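Side-chain contacts in probable WRKY transcription factor 52 (Arabidopsis thaliana, PDB 4C6S), which acts as a plant disease resistance protein, here its TIR domain, that pairs with RPS4 to recognise AvrRps4 and PopP2, and binds W-box DNA as a transcription factor: residues 10-15 with 19-24; 57-62 with 137-142; 80-85 with 91-96. One frame throughout, in Å; residues are numbered along the deposited sequence.

Contact 1: 10-15 with 19-24; sequences ISCVEE and SFVSHL
Ile10 and Cys12 of strand 8-12 meet Val21 and Leu24 of helix 20-30, and none of the four carries a flat group. The rings of this helix belong to its other sides. One face of the His23 imidazole has Ser22 OG over its centre, 4.1 Å above the plane. The ring also stacks with His23 of the second subunit. The Phe20 ring stacks with Tyr98 and packs on Leu131, Val132 and Ile135.

Between strand and helix, Val21 and Ile10 share most of the contact. Val21 CG2 lies 3.7 Å from Cys12 CB, and equally close to the sulfur. Val21 CG1, anti to the backbone N (chi1 168°), reaches Ile10 CG2 at 3.9 Å. The same CG1 also comes 4.1 Å from Cys12 SG. Ile10 and Val21 lie alongside, pointing opposite ways. Further along, Ile10 CD1 comes 4.0 Å from Leu24 CG, next to CD2. The axes of 10-12 and 20-24 run almost antiparallel and come within 10.1 Å. Val37 backs both Cys12 and Val21, and Ile135 of helix 128-143 backs Leu24.

Polar atoms gather at the start of the helix. Ser22 OG donates to Ser19 O over 2.8 Å, in the carbonyl plane and on a lone pair. Ser22 N also binds Ser19 O, so this carbonyl is gripped twice. Ser22 OG in turn is hydrogen-bonded to Ser129 N of the second subunit.

The inner face of the helix therefore packs on the sheet, while Ser22 and His23 face the partner subunit. These are strand 8-12 and helix 20-30 of a flavodoxin-like TIR domain. The adjacent serine and histidine form the Ser-His motif at the dimer interface of plant TIR domains.

Contact 2: 57-62 with 137-142; sequences AGVSVM and RDVYET
Val139 CG2 lies 4.3 Å from Val59 CG1 and 4.2 Å from Val61 CG2. Its other methyl, Val139 CG1, comes 4.4 Å from Val59 CG2. Val59 and Val61 are two apart on the strand, so both point to the same face of the sheet. CG2 of Val139 reaches both of them, and CG1 adds a looser touch on Val59. The rotation of Val139 (chi1 171°) sets CG2 anti to the carbonyl carbon, which turns this methyl to the two strand valines. The side chains of Val61 and Val139 meet at a slant. The overlap is small, 98 Å² summed over both segments.

Further apolar residues complete this layer. Val8 of the adjacent strand touches both Val61 and Val139. Val96, on the strand at the other side, packs on Val61, and Phe144 packs on Val139.

Asp138, next to Val139, ties the helix to its surroundings. Its OD1 makes a salt bridge with Arg118, and OD2 takes a hydrogen bond from His120 NE2. His120 also belongs to a sodium site with Glu134. Other bonds are internal to the helix. Thr142 OG1 bonds to Asp138 O at 2.6 Å, tilted 26° from the carbonyl plane. Thr142 N reaches Asp138 O from the opposite face, at 3.0 Å.

The valine contact itself is purely dispersive and hydrophobic, with no directional bond between these two segments. The polar ties of this helix turn run instead from Asp138 to Arg118 and to His120 on edge strand 119-121. The Asp138 carboxylate is probably kept ionised by the arginine beside it.

Contact 3: 80-85 with 91-96; sequences KVLECQ and QAVVSV
Gln85 CG stands anti to the backbone N (chi1 -174°), and the chain stays extended beyond it. This carries its amide from segment 80-85 across to the start of strand 92-98. Gln91 has the same extended form and runs the other way, so its OE1 ends beside the backbone of Gln85. There Gln91 OE1 packs 3.4 Å from Gln85 CB. The two side chains pass at a slant, and their amide planes are only 9° apart.

The main bond runs from Gln85 NE2 to Gln91 O. It is 3.0 Å long and nearly straight at the hydrogen, at 166°. The donor comes in nearly along the C=O axis, and the acceptor lies close to the amide plane of Gln85. The bond therefore helps fix the rotation of that amide. Val93 CG2 packs against the same amide, 3.7 Å from Gln85 CD and almost as near its nitrogen and oxygen. Leu82 CD1 meets this methyl too, at 3.9 Å, with the Leu82 and Val93 side chains crossing at about a right angle.

Gln91 has its own set of polar partners. Its OE1 accepts a hydrogen bond from a water at 2.8 Å. That water donates a second hydrogen bond to Val81 O, at 3.0 Å. The Gln91 NE2 end is hydrogen-bonded to Ile54 O and Ala57 O. Both ends of this buried amide are thus satisfied, and it links three pieces of chain.

The contact sits in the beta-alpha-beta crossover of strand 59-65, helix 74-82 and strand 92-98, where the connection turns back into the sheet. Val81 packs on Ser60 and Met62 of the first strand. Cys84 rests on Ile54 and Glu55 of helix 51-56, and Val93 touches Leu116.

Contact 1 comes first and closes a short loop between strand 8-12 and helix 20-30. It is complete before the others begin. Contact 2 opens at strand 59-65 and closes only at the last helix, 128-143. Contact 3 falls wholly within that long span, and joins segment 80-85 to strand 92-98. No two contacts cross. All three reach one parallel sheet, in which strand 59-65 lies between 8-12 and 92-98. Ser11 N pairs with Val61 O on one side of it, and Ser60 with Ala92 and Val94 on the other. Contacts 1 and 3 lie on opposite sides of the chain centre.

Contact 1: 10-15 with 19-24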
ATOM      1  N   ILE A  10      -7.743  10.352   9.525  1.00 22.24           N
ATOM      2  CA  ILE A  10      -8.120   9.159   8.766  1.00 21.20           C
ATOM      3  C   ILE A  10      -8.587   8.090   9.731  1.00 24.14           C
ATOM      4  O   ILE A  10      -7.830   7.709  10.630  1.00 25.85           O
ATOM      5  CB  ILE A  10      -6.920   8.581   8.019  1.00 21.78           C
ATOM      6  CG1 ILE A  10      -6.303   9.621   7.087  1.00 22.70           C
ATOM      7  CG2 ILE A  10      -7.354   7.312   7.242  1.00 21.19           C
ATOM      8  CD1 ILE A  10      -4.882   9.260   6.650  1.00 23.65           C
ATOM      9  N   SER A  11      -9.815   7.599   9.561  1.00 20.74           N
ATOM     10  CA  SER A  11     -10.300   6.493  10.391  1.00 21.36           C
ATOM     11  C   SER A  11     -10.338   5.227   9.545  1.00 25.38           C
ATOM     12  O   SER A  11     -10.633   5.294   8.351  1.00 26.14           O
ATOM     13  CB  SER A  11     -11.685   6.798  10.949  1.00 23.84           C
ATOM     14  OG  SER A  11     -12.540   7.282   9.927  1.00 27.40           O
ATOM     15  N   CYS A  12     -10.023   4.085  10.154  1.00 22.82           N
ATOM     16  CA  CYS A  12      -9.963   2.814   9.419  1.00 21.91           C
ATOM     17  C   CYS A  12     -10.069   1.633  10.354  1.00 26.10           C
ATOM     18  O   CYS A  12     -10.024   1.791  11.578  1.00 28.13           O
ATOM     19  CB  CYS A  12      -8.650   2.707   8.617  1.00 20.96           C
ATOM     20  SG  CYS A  12      -7.149   2.615   9.656  1.00 26.27           S
ATOM     21  N   VAL A  13     -10.212   0.439   9.778  1.00 24.14           N
ATOM     22  CA  VAL A  13     -10.164  -0.782  10.575  1.00 26.37           C
ATOM     23  C   VAL A  13      -8.712  -1.256  10.672  1.00 25.80           C
ATOM     24  O   VAL A  13      -7.864  -0.821   9.900  1.00 25.31           O
ATOM     25  CB  VAL A  13     -11.065  -1.881   9.992  1.00 28.70           C
ATOM     26  CG1 VAL A  13     -12.513  -1.406   9.947  1.00 30.88           C
ATOM     27  CG2 VAL A  13     -10.595  -2.260   8.601  1.00 28.21           C
ATOM     28  N   GLU A  14      -8.422  -2.141  11.622  1.00 28.25           N
ATOM     29  CA  GLU A  14      -7.030  -2.491  11.899  1.00 28.36           C
ATOM     30  C   GLU A  14      -6.357  -3.189  10.726  1.00 30.23           C
ATOM     31  O   GLU A  14      -5.156  -3.014  10.506  1.00 30.39           O
ATOM     32  CB  GLU A  14      -6.915  -3.325  13.181  1.00 31.87           C
ATOM     33  CG  GLU A  14      -7.554  -4.692  13.093  1.00 53.80           C
ATOM     34  CD  GLU A  14      -7.733  -5.338  14.454  1.00 67.88           C
ATOM     35  OE1 GLU A  14      -7.103  -4.863  15.426  1.00 74.98           O
ATOM     36  OE2 GLU A  14      -8.508  -6.314  14.548  1.00 70.43           O
ATOM     37  N   GLU A  15      -7.141  -3.935   9.947  1.00 27.85           N
ATOM     38  CA  GLU A  15      -6.616  -4.694   8.806  1.00 33.07           C
ATOM     39  C   GLU A  15      -5.872  -3.861   7.756  1.00 30.68           C
ATOM     40  O   GLU A  15      -4.987  -4.376   7.072  1.00 29.81           O
ATOM     41  CB  GLU A  15      -7.735  -5.499   8.121  1.00 36.84           C
ATOM     42  CG  GLU A  15      -8.539  -6.414   9.043  1.00 53.62           C
ATOM     43  CD  GLU A  15      -9.719  -5.715   9.723  1.00 62.64           C
ATOM     44  OE1 GLU A  15      -9.495  -4.980  10.707  1.00 56.36           O
ATOM     45  OE2 GLU A  15     -10.876  -5.912   9.283  1.00 73.42           O
ATOM     46  N   SER A  19      -1.055  -1.011   6.146  1.00 19.07           N
ATOM     47  CA  SER A  19      -0.867  -1.210   4.716  1.00 18.79           C
ATOM     48  C   SER A  19      -1.381   0.018   3.976  1.00 20.93           C
ATOM     49  O   SER A  19      -0.752   1.057   4.043  1.00 20.49           O
ATOM     50  CB  SER A  19      -1.500  -2.527   4.246  1.00 24.59           C
ATOM     51  OG  SER A  19      -2.870  -2.568   4.600  1.00 22.09           O
ATOM     52  N   PHE A  20      -2.528  -0.071   3.310  1.00 20.04           N
ATOM     53  CA  PHE A  20      -3.067   1.055   2.529  1.00 21.16           C
ATOM     54  C   PHE A  20      -3.084   2.404   3.258  1.00 22.87           C
ATOM     55  O   PHE A  20      -2.661   3.421   2.706  1.00 19.86           O
ATOM     56  CB  PHE A  20      -4.497   0.726   2.066  1.00 20.11           C
ATOM     57  CG  PHE A  20      -5.164   1.849   1.324  1.00 19.00           C
ATOM     58  CD1 PHE A  20      -4.815   2.135   0.001  1.00 19.03           C
ATOM     59  CD2 PHE A  20      -6.144   2.616   1.941  1.00 19.33           C
ATOM     60  CE1 PHE A  20      -5.459   3.174  -0.693  1.00 18.05           C
ATOM     61  CE2 PHE A  20      -6.792   3.661   1.258  1.00 26.29           C
ATOM     62  CZ  PHE A  20      -6.434   3.938  -0.063  1.00 22.87           C
ATOM     63  N   VAL A  21      -3.588   2.424   4.486  1.00 18.69           N
ATOM     64  CA  VAL A  21      -3.717   3.682   5.218  1.00 18.21           C
ATOM     65  C   VAL A  21      -2.354   4.321   5.488  1.00 19.75           C
ATOM     66  O   VAL A  21      -2.222   5.554   5.519  1.00 20.50           O
ATOM     67  CB  VAL A  21      -4.523   3.472   6.508  1.00 21.98           C
ATOM     68  CG1 VAL A  21      -4.432   4.677   7.443  1.00 23.22           C
ATOM     69  CG2 VAL A  21      -6.003   3.169   6.146  1.00 23.40           C
ATOM     70  N   SER A  22      -1.325   3.495   5.660  1.00 17.20           N
ATOM     71  CA  SER A  22      -0.010   4.063   5.978  1.00 19.74           C
ATOM     72  C   SER A  22       0.494   4.836   4.750  1.00 17.61           C
ATOM     73  O   SER A  22       1.161   5.865   4.879  1.00 20.31           O
ATOM     74  CB  SER A  22       0.990   2.991   6.426  1.00 23.00           C
ATOM     75  OG  SER A  22       1.454   2.206   5.342  1.00 20.84           O
ATOM     76  N   HIS A  23       0.157   4.349   3.563  1.00 17.04           N
ATOM     77  CA  HIS A  23       0.565   5.043   2.347  1.00 19.24           C
ATOM     78  C   HIS A  23      -0.225   6.322   2.186  1.00 22.10           C
ATOM     79  O   HIS A  23       0.317   7.334   1.732  1.00 18.00           O
ATOM     80  CB  HIS A  23       0.386   4.159   1.107  1.00 17.87           C
ATOM     81  CG  HIS A  23       1.150   2.880   1.174  1.00 19.49           C
ATOM     82  ND1 HIS A  23       2.521   2.820   1.076  1.00 18.98           N
ATOM     83  CD2 HIS A  23       0.728   1.598   1.328  1.00 19.73           C
ATOM     84  CE1 HIS A  23       2.915   1.559   1.162  1.00 18.20           C
ATOM     85  NE2 HIS A  23       1.836   0.801   1.306  1.00 16.85           N
ATOM     86  N   LEU A  24      -1.508   6.272   2.537  1.00 19.25           N
ATOM     87  CA  LEU A  24      -2.372   7.451   2.450  1.00 17.81           C
ATOM     88  C   LEU A  24      -1.887   8.533   3.408  1.00 20.46           C
ATOM     89  O   LEU A  24      -1.774   9.700   3.030  1.00 20.36           O
ATOM     90  CB  LEU A  24      -3.837   7.085   2.753  1.00 18.91           C
ATOM     91  CG  LEU A  24      -4.848   8.248   2.746  1.00 22.04           C
ATOM     92  CD1 LEU A  24      -4.851   8.986   1.400  1.00 23.72           C
ATOM     93  CD2 LEU A  24      -6.247   7.722   3.059  1.00 20.59           C
TER

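Contact 2: 57-62 with 137-142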
ATOM      1  N   ALA A  57     -10.503  17.719  13.613  1.00 36.54           N
ATOM      2  CA  ALA A  57     -10.016  17.608  12.232  1.00 34.64           C
ATOM      3  C   ALA A  57     -10.821  18.487  11.270  1.00 39.34           C
ATOM      4  O   ALA A  57     -12.050  18.561  11.360  1.00 37.94           O
ATOM      5  CB  ALA A  57     -10.029  16.149  11.764  1.00 28.84           C
ATOM      6  N   GLY A  58     -10.127  19.158  10.356  1.00 38.07           N
ATOM      7  CA  GLY A  58     -10.805  19.922   9.322  1.00 37.62           C
ATOM      8  C   GLY A  58     -11.415  18.999   8.281  1.00 34.71           C
ATOM      9  O   GLY A  58     -12.436  19.307   7.673  1.00 34.75           O
ATOM     10  N   VAL A  59     -10.779  17.857   8.071  1.00 29.35           N
ATOM     11  CA  VAL A  59     -11.296  16.869   7.137  1.00 26.69           C
ATOM     12  C   VAL A  59     -11.250  15.504   7.782  1.00 29.38           C
ATOM     13  O   VAL A  59     -10.234  15.111   8.364  1.00 26.28           O
ATOM     14  CB  VAL A  59     -10.482  16.834   5.832  1.00 26.27           C
ATOM     15  CG1 VAL A  59     -11.030  15.751   4.899  1.00 28.97           C
ATOM     16  CG2 VAL A  59     -10.494  18.203   5.159  1.00 33.03           C
ATOM     17  N   SER A  60     -12.354  14.778   7.680  1.00 26.08           N
ATOM     18  CA  SER A  60     -12.424  13.418   8.190  1.00 25.19           C
ATOM     19  C   SER A  60     -12.471  12.465   7.008  1.00 25.67           C
ATOM     20  O   SER A  60     -13.424  12.479   6.228  1.00 27.72           O
ATOM     21  CB  SER A  60     -13.674  13.267   9.067  1.00 29.14           C
ATOM     22  OG  SER A  60     -13.814  11.948   9.557  1.00 29.58           O
ATOM     23  N   VAL A  61     -11.423  11.661   6.845  1.00 21.21           N
ATOM     24  CA  VAL A  61     -11.387  10.680   5.760  1.00 19.39           C
ATOM     25  C   VAL A  61     -11.689   9.310   6.351  1.00 22.80           C
ATOM     26  O   VAL A  61     -10.872   8.766   7.101  1.00 23.11           O
ATOM     27  CB  VAL A  61     -10.015  10.626   5.105  1.00 18.83           C
ATOM     28  CG1 VAL A  61      -9.983   9.524   4.029  1.00 21.42           C
ATOM     29  CG2 VAL A  61      -9.652  11.973   4.507  1.00 23.82           C
ATOM     30  N   MET A  62     -12.858   8.756   6.030  1.00 21.83           N
ATOM     31  CA  MET A  62     -13.246   7.447   6.543  1.00 20.05           C
ATOM     32  C   MET A  62     -12.868   6.392   5.521  1.00 23.68           C
ATOM     33  O   MET A  62     -13.416   6.376   4.420  1.00 22.52           O
ATOM     34  CB  MET A  62     -14.752   7.395   6.793  1.00 22.11           C
ATOM     35  CG  MET A  62     -15.190   8.394   7.866  1.00 29.79           C
ATOM     36  SD  MET A  62     -16.947   8.343   8.283  1.00 34.40           S
ATOM     37  CE  MET A  62     -17.145   6.635   8.631  1.00 47.77           C
ATOM     38  N   ARG A 137      -5.425  14.461  -3.853  1.00 22.08           N
ATOM     39  CA  ARG A 137      -5.722  15.609  -4.711  1.00 21.20           C
ATOM     40  C   ARG A 137      -7.047  16.244  -4.301  1.00 25.84           C
ATOM     41  O   ARG A 137      -7.181  17.467  -4.255  1.00 25.66           O
ATOM     42  CB  ARG A 137      -5.770  15.193  -6.179  1.00 22.72           C
ATOM     43  CG  ARG A 137      -6.278  16.262  -7.121  1.00 23.24           C
ATOM     44  CD  ARG A 137      -6.124  15.802  -8.563  1.00 30.22           C
ATOM     45  NE  ARG A 137      -6.828  14.544  -8.755  1.00 29.22           N
ATOM     46  CZ  ARG A 137      -6.392  13.537  -9.507  1.00 36.50           C
ATOM     47  NH1 ARG A 137      -5.242  13.635 -10.175  1.00 36.24           N
ATOM     48  NH2 ARG A 137      -7.118  12.430  -9.596  1.00 29.32           N
ATOM     49  N   ASP A 138      -8.021  15.401  -3.989  1.00 21.88           N
ATOM     50  CA  ASP A 138      -9.339  15.858  -3.564  1.00 20.40           C
ATOM     51  C   ASP A 138      -9.231  16.641  -2.256  1.00 21.38           C
ATOM     52  O   ASP A 138      -9.729  17.771  -2.166  1.00 26.41           O
ATOM     53  CB  ASP A 138     -10.258  14.632  -3.404  1.00 24.93           C
ATOM     54  CG  ASP A 138     -11.675  14.987  -2.960  1.00 33.98           C
ATOM     55  OD1 ASP A 138     -12.049  16.179  -2.945  1.00 32.09           O
ATOM     56  OD2 ASP A 138     -12.436  14.048  -2.634  1.00 34.60           O
ATOM     57  N   VAL A 139      -8.585  16.055  -1.250  1.00 23.77           N
ATOM     58  CA  VAL A 139      -8.454  16.726   0.050  1.00 23.17           C
ATOM     59  C   VAL A 139      -7.664  18.022  -0.090  1.00 26.92           C
ATOM     60  O   VAL A 139      -8.055  19.070   0.437  1.00 25.46           O
ATOM     61  CB  VAL A 139      -7.808  15.796   1.099  1.00 22.12           C
ATOM     62  CG1 VAL A 139      -7.467  16.574   2.384  1.00 23.92           C
ATOM     63  CG2 VAL A 139      -8.754  14.625   1.396  1.00 24.43           C
ATOM     64  N   TYR A 140      -6.569  17.951  -0.834  1.00 21.83           N
ATOM     65  CA  TYR A 140      -5.702  19.118  -1.020  1.00 23.40           C
ATOM     66  C   TYR A 140      -6.401  20.285  -1.689  1.00 27.25           C
ATOM     67  O   TYR A 140      -6.393  21.397  -1.174  1.00 31.12           O
ATOM     68  CB  TYR A 140      -4.486  18.720  -1.858  1.00 23.02           C
ATOM     69  CG  TYR A 140      -3.575  19.876  -2.215  1.00 28.95           C
ATOM     70  CD1 TYR A 140      -2.859  20.542  -1.236  1.00 33.09           C
ATOM     71  CD2 TYR A 140      -3.425  20.283  -3.533  1.00 32.88           C
ATOM     72  CE1 TYR A 140      -2.018  21.595  -1.561  1.00 37.99           C
ATOM     73  CE2 TYR A 140      -2.584  21.331  -3.869  1.00 36.29           C
ATOM     74  CZ  TYR A 140      -1.886  21.982  -2.871  1.00 37.81           C
ATOM     75  OH  TYR A 140      -1.045  23.022  -3.183  1.00 45.28           O
ATOM     76  N   GLU A 141      -7.001  20.033  -2.850  1.00 25.69           N
ATOM     77  CA  GLU A 141      -7.567  21.114  -3.636  1.00 30.45           C
ATOM     78  C   GLU A 141      -8.840  21.649  -3.001  1.00 32.91           C
ATOM     79  O   GLU A 141      -9.179  22.811  -3.163  1.00 34.46           O
ATOM     80  CB  GLU A 141      -7.794  20.668  -5.080  1.00 34.95           C
ATOM     81  CG  GLU A 141      -6.479  20.412  -5.805  1.00 33.08           C
ATOM     82  CD  GLU A 141      -6.626  20.310  -7.303  1.00 37.04           C
ATOM     83  OE1 GLU A 141      -7.626  20.820  -7.851  1.00 37.27           O
ATOM     84  OE2 GLU A 141      -5.728  19.719  -7.939  1.00 37.25           O
ATOM     85  N   THR A 142      -9.537  20.796  -2.258  1.00 32.36           N
ATOM     86  CA  THR A 142     -10.785  21.222  -1.646  1.00 38.90           C
ATOM     87  C   THR A 142     -10.553  22.045  -0.376  1.00 34.86           C
ATOM     88  O   THR A 142     -11.325  22.944  -0.074  1.00 38.42           O
ATOM     89  CB  THR A 142     -11.698  20.013  -1.343  1.00 40.68           C
ATOM     90  OG1 THR A 142     -11.832  19.214  -2.527  1.00 43.77           O
ATOM     91  CG2 THR A 142     -13.072  20.473  -0.902  1.00 43.15           C
TER

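Contact 3: 80-85 with 91-96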
ATOM      1  N   LYS A  80     -19.801   6.157  15.097  1.00 35.22           N
ATOM      2  CA  LYS A  80     -19.158   6.946  16.141  1.00 35.79           C
ATOM      3  C   LYS A  80     -18.128   7.923  15.568  1.00 34.49           C
ATOM      4  O   LYS A  80     -17.791   8.913  16.220  1.00 40.64           O
ATOM      5  CB  LYS A  80     -18.511   6.038  17.191  1.00 35.57           C
ATOM      6  CG  LYS A  80     -17.341   5.214  16.663  1.00 38.05           C
ATOM      7  CD  LYS A  80     -16.874   4.208  17.708  1.00 43.27           C
ATOM      8  CE  LYS A  80     -15.494   3.665  17.370  1.00 47.00           C
ATOM      9  NZ  LYS A  80     -15.508   2.282  16.835  1.00 52.45           N
ATOM     10  N   VAL A  81     -17.639   7.652  14.355  1.00 32.77           N
ATOM     11  CA  VAL A  81     -16.723   8.578  13.702  1.00 35.92           C
ATOM     12  C   VAL A  81     -17.481   9.762  13.105  1.00 38.36           C
ATOM     13  O   VAL A  81     -17.097  10.920  13.296  1.00 38.30           O
ATOM     14  CB  VAL A  81     -15.886   7.890  12.599  1.00 29.84           C
ATOM     15  CG1 VAL A  81     -15.022   8.915  11.896  1.00 34.75           C
ATOM     16  CG2 VAL A  81     -15.011   6.816  13.208  1.00 32.76           C
ATOM     17  N   LEU A  82     -18.560   9.471  12.387  1.00 35.67           N
ATOM     18  CA  LEU A  82     -19.325  10.514  11.712  1.00 39.52           C
ATOM     19  C   LEU A  82     -20.007  11.449  12.710  1.00 44.59           C
ATOM     20  O   LEU A  82     -20.183  12.640  12.436  1.00 49.61           O
ATOM     21  CB  LEU A  82     -20.368   9.905  10.770  1.00 34.86           C
ATOM     22  CG  LEU A  82     -21.158  10.925   9.947  1.00 39.74           C
ATOM     23  CD1 LEU A  82     -20.215  11.715   9.060  1.00 43.37           C
ATOM     24  CD2 LEU A  82     -22.255  10.269   9.128  1.00 42.51           C
ATOM     25  N   GLU A  83     -20.377  10.918  13.874  1.00 36.98           N
ATOM     26  CA  GLU A  83     -21.062  11.725  14.869  1.00 46.87           C
ATOM     27  C   GLU A  83     -20.139  12.811  15.386  1.00 48.56           C
ATOM     28  O   GLU A  83     -20.600  13.845  15.866  1.00 51.46           O
ATOM     29  CB  GLU A  83     -21.618  10.854  15.996  1.00 62.15           C
ATOM     30  CG  GLU A  83     -22.860  10.074  15.566  1.00 74.34           C
ATOM     31  CD  GLU A  83     -23.456   9.231  16.676  1.00 86.01           C
ATOM     32  OE1 GLU A  83     -22.789   9.062  17.721  1.00 91.33           O
ATOM     33  OE2 GLU A  83     -24.594   8.738  16.499  1.00 86.78           O
ATOM     34  N   CYS A  84     -18.833  12.597  15.244  1.00 45.91           N
ATOM     35  CA  CYS A  84     -17.858  13.614  15.631  1.00 51.14           C
ATOM     36  C   CYS A  84     -17.884  14.830  14.708  1.00 59.21           C
ATOM     37  O   CYS A  84     -17.327  15.876  15.044  1.00 60.53           O
ATOM     38  CB  CYS A  84     -16.445  13.036  15.644  1.00 49.43           C
ATOM     39  SG  CYS A  84     -16.089  11.891  16.982  1.00 53.16           S
ATOM     40  N   GLN A  85     -18.518  14.694  13.543  1.00 51.65           N
ATOM     41  CA  GLN A  85     -18.562  15.796  12.590  1.00 57.67           C
ATOM     42  C   GLN A  85     -19.350  16.992  13.106  1.00 68.68           C
ATOM     43  O   GLN A  85     -18.981  18.134  12.848  1.00 77.95           O
ATOM     44  CB  GLN A  85     -19.148  15.370  11.245  1.00 55.64           C
ATOM     45  CG  GLN A  85     -19.048  16.486  10.201  1.00 62.90           C
ATOM     46  CD  GLN A  85     -20.008  16.323   9.041  1.00 64.47           C
ATOM     47  OE1 GLN A  85     -20.942  15.524   9.095  1.00 60.23           O
ATOM     48  NE2 GLN A  85     -19.785  17.094   7.981  1.00 69.30           N
ATOM     49  N   GLN A  91     -16.158  20.843   9.272  1.00 52.85           N
ATOM     50  CA  GLN A  91     -15.443  19.625   8.923  1.00 41.41           C
ATOM     51  C   GLN A  91     -16.073  18.921   7.741  1.00 43.51           C
ATOM     52  O   GLN A  91     -17.268  18.627   7.747  1.00 50.99           O
ATOM     53  CB  GLN A  91     -15.381  18.665  10.112  1.00 42.36           C
ATOM     54  CG  GLN A  91     -14.905  17.271   9.749  1.00 34.07           C
ATOM     55  CD  GLN A  91     -14.961  16.315  10.921  1.00 38.59           C
ATOM     56  OE1 GLN A  91     -15.767  15.385  10.946  1.00 39.08           O
ATOM     57  NE2 GLN A  91     -14.097  16.536  11.897  1.00 40.29           N
ATOM     58  N   ALA A  92     -15.258  18.644   6.731  1.00 36.34           N
ATOM     59  CA  ALA A  92     -15.700  17.861   5.583  1.00 33.32           C
ATOM     60  C   ALA A  92     -15.467  16.383   5.831  1.00 33.08           C
ATOM     61  O   ALA A  92     -14.523  16.001   6.522  1.00 32.32           O
ATOM     62  CB  ALA A  92     -14.958  18.283   4.344  1.00 38.99           C
ATOM     63  N   VAL A  93     -16.307  15.549   5.226  1.00 30.53           N
ATOM     64  CA  VAL A  93     -16.150  14.111   5.329  1.00 25.87           C
ATOM     65  C   VAL A  93     -15.900  13.500   3.946  1.00 27.30           C
ATOM     66  O   VAL A  93     -16.658  13.725   3.001  1.00 30.35           O
ATOM     67  CB  VAL A  93     -17.373  13.449   5.997  1.00 27.55           C
ATOM     68  CG1 VAL A  93     -17.172  11.942   6.076  1.00 26.91           C
ATOM     69  CG2 VAL A  93     -17.601  14.041   7.387  1.00 29.98           C
ATOM     70  N   VAL A  94     -14.812  12.754   3.819  1.00 24.32           N
ATOM     71  CA  VAL A  94     -14.518  12.075   2.562  1.00 22.33           C
ATOM     72  C   VAL A  94     -14.518  10.579   2.845  1.00 23.44           C
ATOM     73  O   VAL A  94     -13.944  10.141   3.847  1.00 25.05           O
ATOM     74  CB  VAL A  94     -13.150  12.509   2.011  1.00 26.21           C
ATOM     75  CG1 VAL A  94     -12.823  11.749   0.724  1.00 27.87           C
ATOM     76  CG2 VAL A  94     -13.146  14.015   1.763  1.00 29.72           C
ATOM     77  N   SER A  95     -15.174   9.793   1.988  1.00 23.81           N
ATOM     78  CA  SER A  95     -15.314   8.361   2.248  1.00 21.28           C
ATOM     79  C   SER A  95     -14.547   7.575   1.202  1.00 23.32           C
ATOM     80  O   SER A  95     -14.535   7.938   0.033  1.00 25.15           O
ATOM     81  CB  SER A  95     -16.787   7.942   2.212  1.00 24.50           C
ATOM     82  OG  SER A  95     -17.497   8.530   3.291  1.00 26.54           O
ATOM     83  N   VAL A  96     -13.908   6.493   1.631  1.00 19.45           N
ATOM     84  CA  VAL A  96     -13.132   5.678   0.703  1.00 20.21           C
ATOM     85  C   VAL A  96     -13.594   4.241   0.830  1.00 18.82           C
ATOM     86  O   VAL A  96     -13.485   3.639   1.913  1.00 23.85           O
ATOM     87  CB  VAL A  96     -11.624   5.747   1.028  1.00 19.80           C
ATOM     88  CG1 VAL A  96     -10.819   4.911   0.036  1.00 21.29           C
ATOM     89  CG2 VAL A  96     -11.123   7.210   1.008  1.00 22.29           C
TER
HETATM   90  O   HOH W   1     -15.961  12.649  11.174  1.00 43.27           O